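Local coordinates for protein binding component of ABC transporter (Wolinella succinogenes, PDB 3K4U) that binds lysine and is probably the extracellular solute-binding component of an ABC transporter, at residues E[13-18]-E[89-94]; E[118-121]-E[125-128]; E[130-135]-E[185-190]; E[147-152]-E[177-182]. All blocks are in the same frame, centred on the assembly; numbering follows the deposited sequence.

Interaction 1 of 4, residues E[13-18]-E[89-94]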
loop_
_atom_site.group_PDB
_atom_site.type_symbol
_atom_site.label_atom_id
_atom_site.label_comp_id
_atom_site.label_asym_id
_atom_site.label_seq_id
_atom_site.Cartn_x
_atom_site.Cartn_y
_atom_site.Cartn_z
ATOM N N PRO E 13 -35.722 -20.503 -11.623
ATOM C CA PRO E 13 -35.528 -21.066 -10.294
ATOM C C PRO E 13 -34.812 -22.409 -10.302
ATOM O O PRO E 13 -34.890 -23.163 -11.278
ATOM C CB PRO E 13 -36.947 -21.186 -9.775
ATOM C CG PRO E 13 -37.633 -19.963 -10.405
ATOM C CD PRO E 13 -37.094 -19.996 -11.807
ATOM N N GLY E 14 -34.095 -22.713 -9.233
ATOM C CA GLY E 14 -33.554 -24.058 -9.133
ATOM C C GLY E 14 -32.046 -24.160 -9.233
ATOM O O GLY E 14 -31.520 -25.260 -9.144
ATOM N N TYR E 15 -31.374 -23.022 -9.437
ATOM C CA TYR E 15 -29.965 -22.869 -9.161
ATOM C C TYR E 15 -29.844 -22.448 -7.720
ATOM O O TYR E 15 -29.734 -21.257 -7.435
ATOM C CB TYR E 15 -29.381 -21.774 -10.054
ATOM C CG TYR E 15 -27.896 -21.503 -9.917
ATOM C CD1 TYR E 15 -27.332 -20.385 -10.525
ATOM C CD2 TYR E 15 -27.050 -22.353 -9.195
ATOM C CE1 TYR E 15 -25.981 -20.123 -10.445
ATOM C CE2 TYR E 15 -25.683 -22.088 -9.094
ATOM C CZ TYR E 15 -25.166 -20.974 -9.720
ATOM O OH TYR E 15 -23.826 -20.691 -9.628
ATOM N N LEU E 16 -29.896 -23.428 -6.816
ATOM C CA LEU E 16 -29.622 -23.240 -5.384
ATOM C C LEU E 16 -28.223 -22.665 -5.109
ATOM O O LEU E 16 -27.264 -23.112 -5.734
ATOM C CB LEU E 16 -29.706 -24.610 -4.706
ATOM C CG LEU E 16 -31.003 -25.148 -4.077
ATOM C CD1 LEU E 16 -32.297 -24.632 -4.729
ATOM C CD2 LEU E 16 -30.957 -26.648 -4.151
ATOM N N PRO E 17 -28.087 -21.678 -4.195
ATOM C CA PRO E 17 -29.041 -20.885 -3.404
ATOM C C PRO E 17 -29.321 -19.492 -3.995
ATOM O O PRO E 17 -29.644 -18.563 -3.254
ATOM C CB PRO E 17 -28.286 -20.681 -2.103
ATOM C CG PRO E 17 -26.876 -20.421 -2.578
ATOM C CD PRO E 17 -26.698 -21.363 -3.784
ATOM N N PHE E 18 -29.198 -19.345 -5.312
ATOM C CA PHE E 18 -29.489 -18.079 -5.936
ATOM C C PHE E 18 -31.005 -17.887 -6.121
ATOM O O PHE E 18 -31.554 -16.807 -5.853
ATOM C CB PHE E 18 -28.784 -18.024 -7.274
ATOM C CG PHE E 18 -27.293 -17.856 -7.183
ATOM C CD1 PHE E 18 -26.708 -16.620 -7.385
ATOM C CD2 PHE E 18 -26.472 -18.936 -6.950
ATOM C CE1 PHE E 18 -25.324 -16.460 -7.309
ATOM C CE2 PHE E 18 -25.092 -18.780 -6.875
ATOM C CZ PHE E 18 -24.523 -17.529 -7.058
ATOM N N ILE E 89 -20.461 -11.841 -7.716
ATOM C CA ILE E 89 -19.876 -12.962 -6.963
ATOM C C ILE E 89 -19.060 -13.757 -7.992
ATOM O O ILE E 89 -19.349 -13.701 -9.187
ATOM C CB ILE E 89 -20.955 -13.818 -6.284
ATOM C CG1 ILE E 89 -20.349 -15.018 -5.580
ATOM C CG2 ILE E 89 -22.002 -14.292 -7.319
ATOM C CD1 ILE E 89 -21.165 -15.490 -4.460
ATOM N N VAL E 90 -17.993 -14.424 -7.539
ATOM C CA VAL E 90 -17.126 -15.160 -8.453
ATOM C C VAL E 90 -17.184 -16.606 -8.041
ATOM O O VAL E 90 -17.080 -16.911 -6.862
ATOM C CB VAL E 90 -15.680 -14.629 -8.445
ATOM C CG1 VAL E 90 -14.809 -15.483 -9.295
ATOM C CG2 VAL E 90 -15.665 -13.252 -8.996
ATOM N N VAL E 91 -17.341 -17.489 -9.022
ATOM C CA VAL E 91 -17.689 -18.884 -8.759
ATOM C C VAL E 91 -16.857 -19.791 -9.646
ATOM O O VAL E 91 -16.270 -19.319 -10.621
ATOM C CB VAL E 91 -19.183 -19.068 -9.067
ATOM C CG1 VAL E 91 -19.483 -20.452 -9.749
ATOM C CG2 VAL E 91 -20.013 -18.786 -7.809
ATOM N N GLY E 92 -16.796 -21.077 -9.320
ATOM C CA GLY E 92 -16.179 -22.054 -10.227
ATOM C C GLY E 92 -16.958 -23.353 -10.283
ATOM O O GLY E 92 -17.808 -23.626 -9.429
ATOM N N GLN E 93 -16.691 -24.159 -11.296
ATOM C CA GLN E 93 -17.308 -25.473 -11.342
ATOM C C GLN E 93 -16.655 -26.480 -10.410
ATOM O O GLN E 93 -15.440 -26.486 -10.238
ATOM C CB GLN E 93 -17.342 -26.015 -12.766
ATOM C CG GLN E 93 -18.737 -26.122 -13.316
ATOM C CD GLN E 93 -19.271 -24.800 -13.720
ATOM O OE1 GLN E 93 -19.688 -24.002 -12.890
ATOM N NE2 GLN E 93 -19.248 -24.532 -15.012
ATOM N N SER E 94 -17.482 -27.311 -9.797
ATOM C CA SER E 94 -17.035 -28.339 -8.892
ATOM C C SER E 94 -17.686 -29.640 -9.293
ATOM O O SER E 94 -18.445 -29.695 -10.257
ATOM C CB SER E 94 -17.461 -28.005 -7.478
ATOM O OG SER E 94 -16.395 -27.479 -6.731
#

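Interaction 2 of 4, residues E[118-121]-E[125-128]. With LYS (lysine), chain K.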
loop_
_atom_site.group_PDB
_atom_site.type_symbol
_atom_site.label_atom_id
_atom_site.label_comp_id
_atom_site.label_asym_id
_atom_site.label_seq_id
_atom_site.Cartn_x
_atom_site.Cartn_y
_atom_site.Cartn_z
ATOM N N LEU E 118 -20.760 -38.719 -16.717
ATOM C CA LEU E 118 -20.864 -37.407 -16.050
ATOM C C LEU E 118 -22.039 -36.526 -16.538
ATOM O O LEU E 118 -22.220 -36.279 -17.744
ATOM C CB LEU E 118 -19.546 -36.671 -16.218
ATOM C CG LEU E 118 -19.411 -35.151 -16.137
ATOM C CD1 LEU E 118 -18.723 -34.778 -14.848
ATOM C CD2 LEU E 118 -18.602 -34.711 -17.331
ATOM N N VAL E 119 -22.826 -36.033 -15.584
ATOM C CA VAL E 119 -24.058 -35.314 -15.936
ATOM C C VAL E 119 -24.192 -33.881 -15.434
ATOM O O VAL E 119 -23.775 -33.540 -14.299
ATOM C CB VAL E 119 -25.321 -36.099 -15.585
ATOM C CG1 VAL E 119 -25.427 -37.332 -16.474
ATOM C CG2 VAL E 119 -25.324 -36.480 -14.132
ATOM N N THR E 120 -24.782 -33.053 -16.298
ATOM C CA THR E 120 -25.171 -31.702 -15.929
ATOM C C THR E 120 -26.421 -31.177 -16.689
ATOM O O THR E 120 -27.031 -31.885 -17.516
ATOM C CB THR E 120 -23.985 -30.735 -16.092
ATOM O OG1 THR E 120 -24.145 -29.620 -15.202
ATOM C CG2 THR E 120 -23.870 -30.243 -17.525
ATOM N N LYS E 121 -26.779 -29.931 -16.412
ATOM C CA LYS E 121 -27.919 -29.335 -17.052
ATOM C C LYS E 121 -27.560 -28.889 -18.475
ATOM O O LYS E 121 -26.385 -28.590 -18.764
ATOM C CB LYS E 121 -28.399 -28.147 -16.227
ATOM C CG LYS E 121 -29.355 -27.200 -16.995
ATOM C CD LYS E 121 -29.479 -25.894 -16.224
ATOM C CE LYS E 121 -30.584 -25.039 -16.745
ATOM N NZ LYS E 121 -31.898 -25.655 -16.492
ATOM N N SER E 125 -23.217 -22.978 -18.253
ATOM C CA SER E 125 -21.781 -22.846 -18.015
ATOM C C SER E 125 -21.095 -24.188 -17.889
ATOM O O SER E 125 -20.085 -24.434 -18.539
ATOM C CB SER E 125 -21.500 -22.083 -16.732
ATOM O OG SER E 125 -21.208 -20.740 -16.990
ATOM N N ALA E 126 -21.648 -25.058 -17.055
ATOM C CA ALA E 126 -21.047 -26.353 -16.805
ATOM C C ALA E 126 -20.968 -27.178 -18.087
ATOM O O ALA E 126 -19.949 -27.808 -18.376
ATOM C CB ALA E 126 -21.833 -27.078 -15.738
ATOM N N GLU E 127 -22.038 -27.170 -18.872
ATOM C CA GLU E 127 -22.066 -28.011 -20.022
ATOM C C GLU E 127 -20.918 -27.689 -20.974
ATOM O O GLU E 127 -20.282 -28.615 -21.494
ATOM C CB GLU E 127 -23.390 -27.889 -20.730
ATOM C CG GLU E 127 -23.721 -29.136 -21.501
ATOM C CD GLU E 127 -24.051 -28.823 -22.920
ATOM O OE1 GLU E 127 -24.757 -27.816 -23.161
ATOM O OE2 GLU E 127 -23.625 -29.612 -23.789
ATOM N N TYR E 128 -20.653 -26.389 -21.171
ATOM C CA TYR E 128 -19.542 -25.900 -22.008
ATOM C C TYR E 128 -18.141 -26.169 -21.405
ATOM O O TYR E 128 -17.199 -26.530 -22.121
ATOM C CB TYR E 128 -19.733 -24.412 -22.333
ATOM C CG TYR E 128 -21.096 -24.125 -22.926
ATOM C CD1 TYR E 128 -21.383 -24.471 -24.263
ATOM C CD2 TYR E 128 -22.120 -23.529 -22.153
ATOM C CE1 TYR E 128 -22.655 -24.243 -24.812
ATOM C CE2 TYR E 128 -23.387 -23.287 -22.703
ATOM C CZ TYR E 128 -23.646 -23.656 -24.027
ATOM O OH TYR E 128 -24.892 -23.417 -24.580
HETATM N N LYS K . -23.441 -19.883 -14.002
HETATM C CA LYS K . -24.365 -20.757 -14.695
HETATM C C LYS K . -24.480 -20.264 -16.120
HETATM O O LYS K . -24.363 -19.064 -16.352
HETATM C CB LYS K . -25.747 -20.708 -14.027
HETATM C CG LYS K . -26.630 -21.904 -14.299
HETATM C CD LYS K . -28.058 -21.491 -14.364
HETATM C CE LYS K . -29.021 -22.680 -14.277
HETATM N NZ LYS K . -30.422 -22.259 -14.014
HETATM O OXT LYS K . -24.695 -21.035 -17.052
#

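Interaction 3 of 4, residues E[130-135]-E[185-190]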
loop_
_atom_site.group_PDB
_atom_site.type_symbol
_atom_site.label_atom_id
_atom_site.label_comp_id
_atom_site.label_asym_id
_atom_site.label_seq_id
_atom_site.Cartn_x
_atom_site.Cartn_y
_atom_site.Cartn_z
ATOM N N ALA E 130 -17.448 -28.672 -19.058
ATOM C CA ALA E 130 -17.245 -30.110 -19.169
ATOM C C ALA E 130 -16.821 -30.544 -20.571
ATOM O O ALA E 130 -16.021 -31.465 -20.703
ATOM C CB ALA E 130 -18.472 -30.868 -18.727
ATOM N N LYS E 131 -17.329 -29.888 -21.612
ATOM C CA LYS E 131 -16.944 -30.260 -22.974
ATOM C C LYS E 131 -15.484 -29.882 -23.262
ATOM O O LYS E 131 -14.787 -30.587 -23.980
ATOM C CB LYS E 131 -17.892 -29.659 -24.008
ATOM C CG LYS E 131 -19.225 -30.353 -24.052
ATOM C CD LYS E 131 -20.283 -29.508 -24.738
ATOM C CE LYS E 131 -20.628 -30.040 -26.119
ATOM N NZ LYS E 131 -21.609 -29.166 -26.798
ATOM N N ARG E 132 -15.040 -28.773 -22.682
ATOM C CA ARG E 132 -13.644 -28.371 -22.719
ATOM C C ARG E 132 -12.792 -29.304 -21.848
ATOM O O ARG E 132 -11.890 -29.960 -22.351
ATOM C CB ARG E 132 -13.504 -26.931 -22.205
ATOM C CG ARG E 132 -13.563 -25.819 -23.249
ATOM C CD ARG E 132 -13.471 -24.441 -22.575
ATOM N NE ARG E 132 -12.607 -24.475 -21.385
ATOM C CZ ARG E 132 -12.978 -24.150 -20.137
ATOM N NH1 ARG E 132 -14.221 -23.730 -19.875
ATOM N NH2 ARG E 132 -12.089 -24.227 -19.143
ATOM N N LEU E 133 -13.102 -29.367 -20.553
ATOM C CA LEU E 133 -12.325 -30.124 -19.570
ATOM C C LEU E 133 -12.359 -31.634 -19.736
ATOM O O LEU E 133 -11.352 -32.285 -19.530
ATOM C CB LEU E 133 -12.781 -29.784 -18.150
ATOM C CG LEU E 133 -12.015 -28.782 -17.279
ATOM C CD1 LEU E 133 -11.438 -27.604 -18.042
ATOM C CD2 LEU E 133 -12.924 -28.286 -16.176
ATOM N N PHE E 134 -13.510 -32.196 -20.078
ATOM C CA PHE E 134 -13.620 -33.651 -20.154
ATOM C C PHE E 134 -13.608 -34.151 -21.589
ATOM O O PHE E 134 -14.355 -33.667 -22.459
ATOM C CB PHE E 134 -14.813 -34.175 -19.346
ATOM C CG PHE E 134 -14.649 -33.994 -17.852
ATOM C CD1 PHE E 134 -14.032 -34.969 -17.085
ATOM C CD2 PHE E 134 -15.080 -32.829 -17.220
ATOM C CE1 PHE E 134 -13.867 -34.799 -15.713
ATOM C CE2 PHE E 134 -14.907 -32.654 -15.851
ATOM C CZ PHE E 134 -14.307 -33.638 -15.099
ATOM N N LYS E 135 -12.715 -35.106 -21.814
ATOM C CA LYS E 135 -12.340 -35.539 -23.145
ATOM C C LYS E 135 -12.754 -36.977 -23.361
ATOM O O LYS E 135 -13.138 -37.350 -24.463
ATOM C CB LYS E 135 -10.822 -35.423 -23.324
ATOM C CG LYS E 135 -10.144 -34.259 -22.576
ATOM C CD LYS E 135 -10.579 -32.905 -23.113
ATOM C CE LYS E 135 -10.233 -32.738 -24.601
ATOM N NZ LYS E 135 -10.586 -31.361 -25.078
ATOM N N SER E 185 -12.155 -25.793 -7.455
ATOM C CA SER E 185 -12.732 -24.958 -8.498
ATOM C C SER E 185 -12.031 -25.224 -9.816
ATOM O O SER E 185 -10.799 -25.199 -9.857
ATOM C CB SER E 185 -12.524 -23.490 -8.116
ATOM O OG SER E 185 -12.769 -22.621 -9.221
ATOM N N LEU E 186 -12.778 -25.458 -10.895
ATOM C CA LEU E 186 -12.117 -25.775 -12.176
ATOM C C LEU E 186 -12.251 -24.717 -13.275
ATOM O O LEU E 186 -11.627 -24.843 -14.340
ATOM C CB LEU E 186 -12.559 -27.137 -12.692
ATOM C CG LEU E 186 -12.781 -28.240 -11.636
ATOM C CD1 LEU E 186 -13.260 -29.522 -12.268
ATOM C CD2 LEU E 186 -11.544 -28.489 -10.817
ATOM N N THR E 187 -13.054 -23.681 -13.033
ATOM C CA THR E 187 -13.184 -22.606 -13.995
ATOM C C THR E 187 -13.054 -21.276 -13.282
ATOM O O THR E 187 -12.927 -21.220 -12.054
ATOM C CB THR E 187 -14.512 -22.686 -14.818
ATOM O OG1 THR E 187 -15.609 -23.130 -13.989
ATOM C CG2 THR E 187 -14.363 -23.616 -16.029
ATOM N N TYR E 188 -13.049 -20.194 -14.043
ATOM C CA TYR E 188 -13.084 -18.882 -13.432
ATOM C C TYR E 188 -14.317 -18.244 -13.976
ATOM O O TYR E 188 -14.360 -17.887 -15.171
ATOM C CB TYR E 188 -11.852 -18.045 -13.772
ATOM C CG TYR E 188 -11.938 -16.700 -13.138
ATOM C CD1 TYR E 188 -11.580 -16.516 -11.797
ATOM C CD2 TYR E 188 -12.417 -15.609 -13.853
ATOM C CE1 TYR E 188 -11.683 -15.258 -11.189
ATOM C CE2 TYR E 188 -12.541 -14.367 -13.262
ATOM C CZ TYR E 188 -12.168 -14.192 -11.939
ATOM O OH TYR E 188 -12.269 -12.927 -11.378
ATOM N N GLU E 189 -15.334 -18.130 -13.117
ATOM C CA GLU E 189 -16.663 -17.770 -13.607
ATOM C C GLU E 189 -17.285 -16.632 -12.885
ATOM O O GLU E 189 -17.990 -16.824 -11.917
ATOM C CB GLU E 189 -17.591 -18.977 -13.699
ATOM C CG GLU E 189 -17.312 -19.803 -14.957
ATOM C CD GLU E 189 -18.024 -21.130 -14.958
ATOM O OE1 GLU E 189 -17.632 -22.026 -15.734
ATOM O OE2 GLU E 189 -18.994 -21.280 -14.190
ATOM N N PRO E 190 -16.986 -15.419 -13.334
ATOM C CA PRO E 190 -17.576 -14.224 -12.783
ATOM C C PRO E 190 -19.049 -14.140 -13.122
ATOM O O PRO E 190 -19.462 -14.376 -14.273
ATOM C CB PRO E 190 -16.825 -13.107 -13.499
ATOM C CG PRO E 190 -16.342 -13.711 -14.718
ATOM C CD PRO E 190 -16.001 -15.121 -14.378
#

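Interaction 4 of 4, residues E[147-152]-E[177-182]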
loop_
_atom_site.group_PDB
_atom_site.type_symbol
_atom_site.label_atom_id
_atom_site.label_comp_id
_atom_site.label_asym_id
_atom_site.label_seq_id
_atom_site.Cartn_x
_atom_site.Cartn_y
_atom_site.Cartn_z
ATOM N N GLU E 147 -32.686 -32.740 -11.873
ATOM C CA GLU E 147 -32.871 -33.989 -12.626
ATOM C C GLU E 147 -31.547 -34.607 -12.908
ATOM O O GLU E 147 -31.462 -35.825 -13.090
ATOM C CB GLU E 147 -33.548 -33.764 -13.964
ATOM C CG GLU E 147 -35.028 -33.583 -13.903
ATOM C CD GLU E 147 -35.550 -33.180 -15.239
ATOM O OE1 GLU E 147 -35.439 -34.001 -16.176
ATOM O OE2 GLU E 147 -36.057 -32.044 -15.371
ATOM N N ALA E 148 -30.516 -33.759 -12.939
ATOM C CA ALA E 148 -29.181 -34.166 -13.336
ATOM C C ALA E 148 -28.552 -34.916 -12.213
ATOM O O ALA E 148 -28.132 -36.045 -12.392
ATOM C CB ALA E 148 -28.358 -32.972 -13.718
ATOM N N VAL E 149 -28.542 -34.328 -11.029
ATOM C CA VAL E 149 -27.962 -35.036 -9.897
ATOM C C VAL E 149 -28.666 -36.329 -9.535
ATOM O O VAL E 149 -27.997 -37.284 -9.113
ATOM C CB VAL E 149 -27.919 -34.204 -8.630
ATOM C CG1 VAL E 149 -26.488 -34.056 -8.188
ATOM C CG2 VAL E 149 -28.624 -32.879 -8.820
ATOM N N GLN E 150 -30.003 -36.361 -9.648
ATOM C CA GLN E 150 -30.755 -37.599 -9.397
ATOM C C GLN E 150 -30.094 -38.792 -10.043
ATOM O O GLN E 150 -30.039 -39.843 -9.439
ATOM C CB GLN E 150 -32.199 -37.494 -9.867
ATOM C CG GLN E 150 -33.139 -36.822 -8.866
ATOM C CD GLN E 150 -33.168 -37.554 -7.550
ATOM O OE1 GLN E 150 -33.343 -38.774 -7.514
ATOM N NE2 GLN E 150 -32.960 -36.824 -6.459
ATOM N N GLU E 151 -29.561 -38.615 -11.254
ATOM C CA GLU E 151 -28.837 -39.685 -11.959
ATOM C C GLU E 151 -27.618 -40.236 -11.189
ATOM O O GLU E 151 -27.345 -41.446 -11.214
ATOM C CB GLU E 151 -28.402 -39.245 -13.366
ATOM C CG GLU E 151 -29.471 -38.645 -14.254
ATOM C CD GLU E 151 -30.603 -39.604 -14.535
ATOM O OE1 GLU E 151 -30.336 -40.706 -15.076
ATOM O OE2 GLU E 151 -31.767 -39.256 -14.205
ATOM N N VAL E 152 -26.871 -39.386 -10.505
ATOM C CA VAL E 152 -25.797 -39.944 -9.707
ATOM C C VAL E 152 -26.373 -40.537 -8.388
ATOM O O VAL E 152 -25.993 -41.666 -7.986
ATOM C CB VAL E 152 -24.495 -39.022 -9.660
ATOM C CG1 VAL E 152 -24.807 -37.542 -9.988
ATOM C CG2 VAL E 152 -23.682 -39.201 -8.394
ATOM N N GLY E 177 -24.975 -37.603 3.149
ATOM C CA GLY E 177 -24.764 -39.025 3.387
ATOM C C GLY E 177 -24.386 -39.854 2.164
ATOM O O GLY E 177 -23.772 -40.905 2.308
ATOM N N TYR E 178 -24.735 -39.400 0.960
ATOM C CA TYR E 178 -24.680 -40.282 -0.210
ATOM C C TYR E 178 -23.632 -39.920 -1.252
ATOM O O TYR E 178 -23.086 -40.796 -1.910
ATOM C CB TYR E 178 -26.059 -40.383 -0.874
ATOM C CG TYR E 178 -27.192 -40.584 0.106
ATOM C CD1 TYR E 178 -27.766 -41.842 0.292
ATOM C CD2 TYR E 178 -27.681 -39.512 0.869
ATOM C CE1 TYR E 178 -28.815 -42.027 1.197
ATOM C CE2 TYR E 178 -28.719 -39.684 1.782
ATOM C CZ TYR E 178 -29.284 -40.943 1.938
ATOM O OH TYR E 178 -30.315 -41.113 2.837
ATOM N N LEU E 179 -23.361 -38.631 -1.411
ATOM C CA LEU E 179 -22.372 -38.161 -2.377
ATOM C C LEU E 179 -21.195 -37.515 -1.663
ATOM O O LEU E 179 -21.219 -37.360 -0.428
ATOM C CB LEU E 179 -23.014 -37.163 -3.338
ATOM C CG LEU E 179 -23.746 -37.637 -4.604
ATOM C CD1 LEU E 179 -24.562 -38.901 -4.395
ATOM C CD2 LEU E 179 -24.626 -36.510 -5.093
ATOM N N VAL E 180 -20.155 -37.171 -2.431
ATOM C CA VAL E 180 -19.023 -36.412 -1.892
ATOM C C VAL E 180 -18.578 -35.306 -2.840
ATOM O O VAL E 180 -18.360 -35.539 -4.036
ATOM C CB VAL E 180 -17.823 -37.291 -1.511
ATOM C CG1 VAL E 180 -16.709 -36.421 -0.910
ATOM C CG2 VAL E 180 -18.236 -38.359 -0.519
ATOM N N HIS E 181 -18.440 -34.113 -2.267
ATOM C CA HIS E 181 -18.103 -32.874 -2.952
ATOM C C HIS E 181 -16.595 -32.723 -3.211
ATOM O O HIS E 181 -15.816 -32.414 -2.290
ATOM C CB HIS E 181 -18.593 -31.729 -2.059
ATOM C CG HIS E 181 -18.489 -30.368 -2.667
ATOM N ND1 HIS E 181 -18.403 -30.156 -4.026
ATOM C CD2 HIS E 181 -18.521 -29.141 -2.095
ATOM C CE1 HIS E 181 -18.364 -28.857 -4.268
ATOM N NE2 HIS E 181 -18.445 -28.219 -3.114
ATOM N N LEU E 182 -16.176 -32.941 -4.456
ATOM C CA LEU E 182 -14.820 -32.572 -4.855
ATOM C C LEU E 182 -14.802 -31.079 -5.183
ATOM O O LEU E 182 -15.185 -30.659 -6.291
ATOM C CB LEU E 182 -14.322 -33.438 -6.011
ATOM C CG LEU E 182 -13.778 -34.775 -5.497
ATOM C CD1 LEU E 182 -13.442 -35.702 -6.650
ATOM C CD2 LEU E 182 -12.544 -34.563 -4.584
#

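Interaction 1 of 4, residues E[13-18]-E[89-94]
F18 meets I89 where the 13-18 loop comes up to strand 89-98. The CB of F18 points toward the strand. The first torsion (chi1 -72°) sets CG beside the backbone N and anti to the carbonyl carbon, which brings the ring edge to I89. Along one side of the ring, F18 CD2 sits over the centre of the Y15 ring, 3.6 Å above its plane. This contact is made inside the loop. On the other side F18 CE1 reaches I89 CG2 at 4.0 Å. The ring tip, F18 CZ, is about as near, at 4.1 Å from the same I89 CG2. The methyl lies at the ring edge, in its plane, so I89 meets the rim of F18 and not its face.

Y15 makes a looser second touch, with Y15 OH 4.4 Å from V91 CG1. The loop is tightly turned. F18 N donates to Y15 O at 2.9 Å across the cis peptide before P17, and G14 and Y15 form a G1 beta bulge. Y15 also lines the lysine pocket. Its ring meets F162 edge-to-face, and its OH has a weak hydrogen bond to D163.

The contact is buried close to the centre of the chain. Helix 218-228 covers it through F227, which meets F18 edge-to-face and also touches I89. Strand 189-195 adds L191 against F18, I89 and V91, while helix 164-175 brings P165 to V91.

Interaction 2 of 4, residues E[118-121]-E[125-128]
T120, on strand 117-121, packs against the first turn of helix 125-133. T120 OG1 lies 3.5 Å from A126 CB, and T120 CG2 lies 3.8 Å from E127 CA. Alongside, E127 CB rests 3.7 Å from K121 O. S125 N, at the helix start, gives an almost straight hydrogen bond to OXT of the bound lysine, 2.7 Å long with an N-H...O angle of 171°. The K121 side chain runs out with CG anti to its N (chi1 164°) and lays K121 CE 3.8 Å from the ligand CE.

Further out, T120 OG1 is hydrogen-bonded to I161 O, which ties the threonine to the neighbouring strand 159-163. E127 OE1 takes the N-H of G123, linking the first helical turn back to the connection after the strand. K121 NZ bonds to D143 O, with long, weak ion pairs to E12 and E145. E12 OE1 is also hydrogen-bonded to the ligand. These acids would probably offset the positive charges of K121 NZ and the ligand NZ. S125 OG is hydrogen-bonded to T73 OG1.

This is the first half of a beta-alpha-beta unit, completed by strand 138-142. A ligand carboxylate held at a helix N-terminus is familiar in amino-acid-binding proteins of this family.

Interaction 3 of 4, residues E[130-135]-E[185-190]
The end of helix 125-133, the helix of a beta-alpha-beta unit, packs through R132 and L133 on L186 and T187 of the loop leading into strand 189-195. The contact lies at the surface of the alpha/beta lobe. L133 supplies the apolar part. L133 CD2 comes to 3.7 Å from L186 CB and 4.1 Å from L186 CD1, the two side chains crossing at a slant. R132 reaches over from the preceding position. T187 CG2 sits at the edge of the guanidinium, in its plane, 3.9 Å from both R132 NH1 and R132 NH2. This is a van der Waals contact. E189, at the beginning of the strand segment, has OE1 5.6 Å from R132 NH1. Any attraction there would act at a distance.

The helix closes with the bond F134 N to A130 O, and F134 is the first residue to leave helical angles. In the 185-190 segment, Y188 and P190 lie at a second subunit, where the Y188 ring meets H215 of that subunit.

T187 chi1 of 38° sets OG1 between the backbone N and the carbonyl carbon, with CG2 anti to the carbonyl carbon and against the guanidinium edge. T187 OG1 is hydrogen-bonded to Q93 N and donates a weak bond to E189 OE1 at 2.9 Å.

Interaction 4 of 4, residues E[147-152]-E[177-182]
The helix segment 147-152 and the strand segment 177-182 come closest at V152 and L179, whose CA atoms are 8.3 Å apart, a spacing that only side chains bridge. This is helix-on-sheet packing in an alpha/beta lobe of the type found in periplasmic binding proteins. Helix 145-154 lies against the mixed sheet, and strand 179-182 joins that sheet by pairing antiparallel with strand 89-98. Backbone hydrogen bonds between V180 and V97 and between L182 and L95 hold the strand in place.

L179, on the strand, carries its side of the contact alone. Its CB points toward the helix. With CG anti to the carbonyl carbon (chi1 -86°), the branched end is carried to the two valines. V149 and V152 lie three residues apart, about one helical turn, and so present methyls to the same leucine. V149 CB points at the strand, and V149 CG1 makes a looser touch on one branch of the leucine, 4.4 Å from L179 CD2.

All three residues are buried. F160 of strand 159-163 packs on both valines, while L96 and F170 add to the surroundings of V149. F170 belongs to helix 164-175.

V152 takes the other branch. Its side chain crosses that of L179 at an angle, and one methyl, V152 CG2, rests 4.1 Å from both L179 CG and L179 CD1.

All four interactions reach one mixed sheet. Strand 89-98 of interaction 1 touches each of the other three. The Q93 side chain packs on S125 and A126 at the helix start of interaction 2. Q93 also pairs with the loop of interaction 3, Q93 O lying 2.9 Å from L186 N. S94 OG comes 3.4 Å from L182 O of interaction 4. Interactions 2 and 3 share helix 125-133, their centres about 9 Å apart. V119 of interaction 2 packs on A148 of the helix in interaction 4. The lysine pocket draws on Y15 from interaction 1 and on K121 and S125 from interaction 2. The side chain of T187 is about 8 Å from the bound lysine and that of V149 about 12 Å.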